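Local coordinates for protein Alp7A (Bacillus subtilis, PDB 5EC0) that binds ADP as an actin-like filament protein of the bacterial cytoskeleton and probably drives plasmid segregation, at residues Val209-Gly214 / Tyr324-Gly329; Asp218-Leu223 / Val237-Pro242. All coordinates share one frame; numbering follows the deposited sequence.

Interaction 1 of 2, residues Val209-Gly214 / Tyr324-Gly329; sequences VFCDLG and YLYFGG. With ADP (adenosine-5'-diphosphate), chain D.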
loop_
_atom_site.group_PDB
_atom_site.type_symbol
_atom_site.label_atom_id
_atom_site.label_comp_id
_atom_site.label_asym_id
_atom_site.label_seq_id
_atom_site.Cartn_x
_atom_site.Cartn_y
_atom_site.Cartn_z
ATOM N N VAL A 209 -0.611 4.373 19.784
ATOM C CA VAL A 209 0.504 4.066 18.905
ATOM C C VAL A 209 0.030 3.333 17.639
ATOM O O VAL A 209 -0.343 2.142 17.677
ATOM C CB VAL A 209 1.579 3.233 19.628
ATOM C CG1 VAL A 209 2.733 2.915 18.685
ATOM C CG2 VAL A 209 2.081 3.988 20.845
ATOM N N PHE A 210 0.033 4.058 16.520
ATOM C CA PHE A 210 -0.310 3.467 15.220
ATOM C C PHE A 210 0.849 2.649 14.708
ATOM O O PHE A 210 1.931 3.194 14.517
ATOM C CB PHE A 210 -0.649 4.541 14.201
ATOM C CG PHE A 210 -2.114 4.721 13.958
ATOM C CD1 PHE A 210 -3.024 4.635 14.996
ATOM C CD2 PHE A 210 -2.579 5.004 12.682
ATOM C CE1 PHE A 210 -4.388 4.816 14.769
ATOM C CE2 PHE A 210 -3.933 5.170 12.438
ATOM C CZ PHE A 210 -4.844 5.083 13.490
ATOM N N CYS A 211 0.632 1.351 14.489
ATOM C CA CYS A 211 1.707 0.467 14.028
ATOM C C CYS A 211 1.461 -0.069 12.620
ATOM O O CYS A 211 0.729 -1.045 12.429
ATOM C CB CYS A 211 1.882 -0.698 14.987
ATOM S SG CYS A 211 2.139 -0.170 16.676
ATOM N N ASP A 212 2.073 0.593 11.644
ATOM C CA ASP A 212 1.982 0.206 10.241
ATOM C C ASP A 212 3.009 -0.901 9.946
ATOM O O ASP A 212 4.168 -0.621 9.621
ATOM C CB ASP A 212 2.208 1.436 9.350
ATOM C CG ASP A 212 1.901 1.180 7.878
ATOM O OD1 ASP A 212 1.728 0.006 7.469
ATOM O OD2 ASP A 212 1.866 2.172 7.119
ATOM N N LEU A 213 2.588 -2.155 10.082
ATOM C CA LEU A 213 3.518 -3.270 9.913
ATOM C C LEU A 213 3.519 -3.755 8.472
ATOM O O LEU A 213 2.534 -4.339 8.017
ATOM C CB LEU A 213 3.163 -4.435 10.860
ATOM C CG LEU A 213 2.880 -4.097 12.338
ATOM C CD1 LEU A 213 2.394 -5.319 13.143
ATOM C CD2 LEU A 213 4.081 -3.450 13.009
ATOM N N GLY A 214 4.629 -3.539 7.770
ATOM C CA GLY A 214 4.738 -3.918 6.374
ATOM C C GLY A 214 5.760 -5.010 6.102
ATOM O O GLY A 214 6.413 -5.510 7.018
ATOM N N TYR A 324 -2.830 0.457 21.283
ATOM C CA TYR A 324 -2.063 0.094 20.100
ATOM C C TYR A 324 -3.006 -0.327 18.993
ATOM O O TYR A 324 -3.850 -1.220 19.179
ATOM C CB TYR A 324 -1.062 -1.024 20.436
ATOM C CG TYR A 324 -0.038 -0.563 21.450
ATOM C CD1 TYR A 324 -0.360 -0.469 22.801
ATOM C CD2 TYR A 324 1.233 -0.183 21.051
ATOM C CE1 TYR A 324 0.554 -0.011 23.721
ATOM C CE2 TYR A 324 2.156 0.262 21.957
ATOM C CZ TYR A 324 1.810 0.353 23.291
ATOM O OH TYR A 324 2.731 0.799 24.186
ATOM N N LEU A 325 -2.883 0.341 17.851
ATOM C CA LEU A 325 -3.629 -0.035 16.666
ATOM C C LEU A 325 -2.667 -0.544 15.610
ATOM O O LEU A 325 -1.849 0.220 15.100
ATOM C CB LEU A 325 -4.446 1.130 16.099
ATOM C CG LEU A 325 -5.343 0.597 14.964
ATOM C CD1 LEU A 325 -6.696 0.109 15.487
ATOM C CD2 LEU A 325 -5.502 1.549 13.761
ATOM N N TYR A 326 -2.799 -1.829 15.274
ATOM C CA TYR A 326 -1.915 -2.521 14.328
ATOM C C TYR A 326 -2.545 -2.629 12.944
ATOM O O TYR A 326 -3.691 -3.045 12.819
ATOM C CB TYR A 326 -1.571 -3.936 14.851
ATOM C CG TYR A 326 -0.983 -3.965 16.255
ATOM C CD1 TYR A 326 0.389 -3.869 16.454
ATOM C CD2 TYR A 326 -1.796 -4.088 17.373
ATOM C CE1 TYR A 326 0.933 -3.887 17.721
ATOM C CE2 TYR A 326 -1.258 -4.114 18.654
ATOM C CZ TYR A 326 0.106 -4.009 18.814
ATOM O OH TYR A 326 0.661 -4.024 20.066
ATOM N N PHE A 327 -1.808 -2.247 11.904
ATOM C CA PHE A 327 -2.293 -2.426 10.531
ATOM C C PHE A 327 -1.139 -2.677 9.542
ATOM O O PHE A 327 -0.057 -3.115 9.927
ATOM C CB PHE A 327 -3.166 -1.220 10.071
ATOM C CG PHE A 327 -2.488 0.137 10.183
ATOM C CD1 PHE A 327 -2.359 0.768 11.411
ATOM C CD2 PHE A 327 -2.016 0.790 9.049
ATOM C CE1 PHE A 327 -1.735 2.012 11.509
ATOM C CE2 PHE A 327 -1.414 2.032 9.132
ATOM C CZ PHE A 327 -1.273 2.650 10.362
ATOM N N GLY A 328 -1.367 -2.397 8.262
ATOM C CA GLY A 328 -0.453 -2.874 7.238
ATOM C C GLY A 328 -0.771 -4.323 6.881
ATOM O O GLY A 328 -1.543 -4.992 7.589
ATOM N N GLY A 329 -0.175 -4.805 5.790
ATOM C CA GLY A 329 -0.428 -6.150 5.291
ATOM C C GLY A 329 0.117 -7.233 6.210
ATOM O O GLY A 329 -0.452 -8.319 6.329
HETATM P PB ADP D . 4.940 -3.219 2.135
HETATM O O1B ADP D . 4.293 -2.123 1.297
HETATM O O2B ADP D . 6.191 -2.824 2.901
HETATM O O3B ADP D . 5.118 -4.556 1.453
HETATM P PA ADP D . 2.289 -3.939 3.051
HETATM O O1A ADP D . 1.900 -3.827 1.594
HETATM O O2A ADP D . 1.429 -3.289 4.120
HETATM O O3A ADP D . 3.836 -3.510 3.285
HETATM O "O5'" ADP D . 2.426 -5.485 3.427
HETATM C "C5'" ADP D . 2.733 -6.483 2.463
HETATM C "C4'" ADP D . 2.392 -7.785 3.157
HETATM O "O4'" ADP D . 0.974 -7.910 3.189
HETATM C "C3'" ADP D . 2.892 -9.029 2.450
HETATM O "O3'" ADP D . 4.107 -9.488 3.044
HETATM C "C2'" ADP D . 1.796 -10.054 2.671
HETATM O "O2'" ADP D . 2.291 -11.035 3.582
HETATM C "C1'" ADP D . 0.648 -9.287 3.319
HETATM N N9 ADP D . -0.675 -9.525 2.699
HETATM C C8 ADP D . -1.784 -9.792 3.422
HETATM N N7 ADP D . -2.859 -9.961 2.621
HETATM C C5 ADP D . -2.442 -9.783 1.358
HETATM C C6 ADP D . -3.109 -9.832 0.042
HETATM N N6 ADP D . -4.441 -10.102 -0.027
HETATM N N1 ADP D . -2.350 -9.593 -1.050
HETATM C C2 ADP D . -1.026 -9.336 -0.943
HETATM N N3 ADP D . -0.339 -9.275 0.226
HETATM C C4 ADP D . -0.996 -9.496 1.401
#
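Two parallel strands whose C-terminal ends border the ADP pocket of this actin-like fold form the contact, F210, C211 and D212 running beside L325, Y326 and F327. Axes 4.8 Å apart and the ladder L325 N to V209 O, C211 N to L325 O, F327 N to C211 O and L213 N to F327 O establish the pairing. On one face F327 carries the contact. Its CG stands between backbone N and carbonyl carbon (chi1 55°), and its ring lies over D212, whose CA sits 4.0 Å from the ring centroid. The CE1 edge of that ring reaches the F210 ring, 3.3 Å from F210 CD2 to F327 CE1, in an offset edge-to-face pair with planes at 71°. L325 CD2 packs over a face of F210, 3.9 Å from its centroid. An alanine in place of F327 would probably open a gap over D212 CA and leave F210 without its edge-to-face partner. On the other face the C211 sulfur meets the Y326 ring obliquely. Past the strand, G329 N donates to ADP O2A at 2.8 Å. Helix 364-386 packs against L325 and F327, helix 185-189 against F210 and L325, and strand 218-223 flanks 209-213.

Interaction 2 of 2, residues Asp218-Leu223 / Val237-Pro242; sequences DDLVLL and VSNTAP
D218, L220 and N239 bury the largest areas here, with V237 close behind, and their side chains share one face of an antiparallel pair. D218 and N239 form a hydrogen-bonded pair: N239 N reaches D218 O at 2.8 Å, while D218 N to N239 O is longer at 3.2 Å. L220 and V237 make the next such pair, L220 N to V237 O at 2.7 Å and V237 N to L220 O at 2.8 Å. Beside the backbone, L220 CD1 comes 3.3 Å from N239 ND2, the two side chains crossing obliquely; this amide nitrogen is buried without a polar partner in the model. With strand directions 161° apart, the pairing places 236-239 at the outer edge, within this chain, of the five-stranded sheet in the C-terminal region of this actin-family protein. On the opposite face, D219 and S238 form the non-hydrogen-bonded pair. Here S238 OG, anti to its backbone N (chi1 -167°), donates to D219 OD1 at 2.6 Å, on the anti side and 30° out of the carboxylate plane; T217 OG1 is hydrogen-bonded to D219 OD2. D218 OD2 has a salt bridge to K306 and accepts from a water at 2.9 Å, which in turn accepts from A241 N, a link into the poorly ordered segment at T240 and A241. Helix 292-313 packs against L220 and V237, its T313 touching both.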
loop_
_atom_site.group_PDB
_atom_site.type_symbol
_atom_site.label_atom_id
_atom_site.label_comp_id
_atom_site.label_asym_id
_atom_site.label_seq_id
_atom_site.Cartn_x
_atom_site.Cartn_y
_atom_site.Cartn_z
ATOM N N ASP A 218 8.583 -1.251 9.379
ATOM C CA ASP A 218 7.547 -1.103 10.394
ATOM C C ASP A 218 7.529 0.338 10.898
ATOM O O ASP A 218 8.481 0.794 11.522
ATOM C CB ASP A 218 7.776 -2.091 11.536
ATOM C CG ASP A 218 7.711 -3.526 11.064
ATOM O OD1 ASP A 218 6.625 -3.958 10.620
ATOM O OD2 ASP A 218 8.744 -4.224 11.116
ATOM N N ASP A 219 6.449 1.054 10.603
ATOM C CA ASP A 219 6.378 2.486 10.890
ATOM C C ASP A 219 5.367 2.790 11.989
ATOM O O ASP A 219 4.231 2.306 11.961
ATOM C CB ASP A 219 6.025 3.266 9.623
ATOM C CG ASP A 219 6.841 2.820 8.415
ATOM O OD1 ASP A 219 7.969 3.318 8.240
ATOM O OD2 ASP A 219 6.355 1.961 7.649
ATOM N N LEU A 220 5.782 3.594 12.959
ATOM C CA LEU A 220 4.929 3.883 14.100
ATOM C C LEU A 220 4.689 5.375 14.258
ATOM O O LEU A 220 5.613 6.187 14.110
ATOM C CB LEU A 220 5.541 3.307 15.380
ATOM C CG LEU A 220 5.786 1.792 15.376
ATOM C CD1 LEU A 220 7.215 1.474 14.994
ATOM C CD2 LEU A 220 5.469 1.203 16.735
ATOM N N VAL A 221 3.439 5.729 14.545
ATOM C CA VAL A 221 3.062 7.118 14.784
ATOM C C VAL A 221 2.380 7.271 16.146
ATOM O O VAL A 221 1.486 6.498 16.483
ATOM C CB VAL A 221 2.114 7.635 13.701
ATOM C CG1 VAL A 221 2.077 9.155 13.731
ATOM C CG2 VAL A 221 2.559 7.140 12.342
ATOM N N LEU A 222 2.795 8.258 16.932
ATOM C CA LEU A 222 2.153 8.485 18.231
ATOM C C LEU A 222 1.054 9.545 18.088
ATOM O O LEU A 222 1.339 10.716 17.830
ATOM C CB LEU A 222 3.188 8.884 19.288
ATOM C CG LEU A 222 2.712 9.065 20.739
ATOM C CD1 LEU A 222 2.060 7.786 21.228
ATOM C CD2 LEU A 222 3.877 9.455 21.659
ATOM N N LEU A 223 -0.202 9.118 18.214
ATOM C CA LEU A 223 -1.344 10.025 18.101
ATOM C C LEU A 223 -1.919 10.369 19.468
ATOM O O LEU A 223 -2.390 9.486 20.187
ATOM C CB LEU A 223 -2.449 9.422 17.226
ATOM C CG LEU A 223 -2.032 8.873 15.854
ATOM C CD1 LEU A 223 -3.224 8.297 15.122
ATOM C CD2 LEU A 223 -1.366 9.927 15.004
ATOM N N VAL A 237 8.200 7.267 13.688
ATOM C CA VAL A 237 9.391 6.421 13.698
ATOM C C VAL A 237 9.279 5.269 12.699
ATOM O O VAL A 237 8.226 4.656 12.569
ATOM C CB VAL A 237 9.667 5.867 15.114
ATOM C CG1 VAL A 237 10.766 4.815 15.083
ATOM C CG2 VAL A 237 10.039 7.004 16.084
ATOM N N SER A 238 10.371 5.003 11.978
ATOM C CA SER A 238 10.445 3.868 11.066
ATOM C C SER A 238 11.527 2.861 11.485
ATOM O O SER A 238 12.628 3.258 11.860
ATOM C CB SER A 238 10.705 4.358 9.645
ATOM O OG SER A 238 10.479 3.323 8.706
ATOM N N ASN A 239 11.214 1.563 11.418
ATOM C CA ASN A 239 12.192 0.496 11.717
ATOM C C ASN A 239 12.539 -0.375 10.517
ATOM O O ASN A 239 11.685 -0.588 9.658
ATOM C CB ASN A 239 11.658 -0.416 12.812
ATOM C CG ASN A 239 11.622 0.246 14.157
ATOM O OD1 ASN A 239 12.649 0.405 14.811
ATOM N ND2 ASN A 239 10.430 0.632 14.590
ATOM N N THR A 240 13.764 -0.909 10.473
ATOM C CA THR A 240 14.138 -1.851 9.416
ATOM C C THR A 240 14.950 -3.082 9.887
ATOM O O THR A 240 16.187 -3.095 9.861
ATOM C CB THR A 240 14.917 -1.134 8.301
ATOM O OG1 THR A 240 14.196 0.042 7.906
ATOM C CG2 THR A 240 15.072 -2.047 7.095
ATOM N N ALA A 241 14.211 -4.104 10.328
ATOM C CA ALA A 241 14.670 -5.503 10.421
ATOM C C ALA A 241 13.515 -6.371 9.902
ATOM O O ALA A 241 12.783 -6.981 10.683
ATOM C CB ALA A 241 15.045 -5.879 11.850
ATOM N N PRO A 242 13.356 -6.419 8.570
ATOM C CA PRO A 242 12.057 -6.656 7.927
ATOM C C PRO A 242 11.459 -8.049 8.050
ATOM O O PRO A 242 12.147 -9.044 8.298
ATOM C CB PRO A 242 12.353 -6.361 6.456
ATOM C CG PRO A 242 13.777 -6.763 6.287
ATOM C CD PRO A 242 14.453 -6.379 7.586
HETATM O O HOH W 1 11.578 -3.950 10.861
#

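Overall arrangement
From the N terminus, past the eight-stranded sheet, the chain enters strand 207-213, the first half of interaction 1, and turns through glycines 214-216 of the ADP pocket into strand 218-223. Strand 236-239 returns antiparallel to close interaction 2, a short excursion of 13 residues. The chain then passes through several helices, including 292-313, before strand 322-327 closes interaction 1 over 109 residues, so the smaller closure lies wholly within the larger. Both belong to one sheet, ordered 236-239, 218-223, 207-213, 322-327 and 355-357. Their centres are 9 Å apart, and the shared boundary is the pairing of 207-213 with 218-223, where D212 N lies 2.8 Å from D219 O, probably a hydrogen bond.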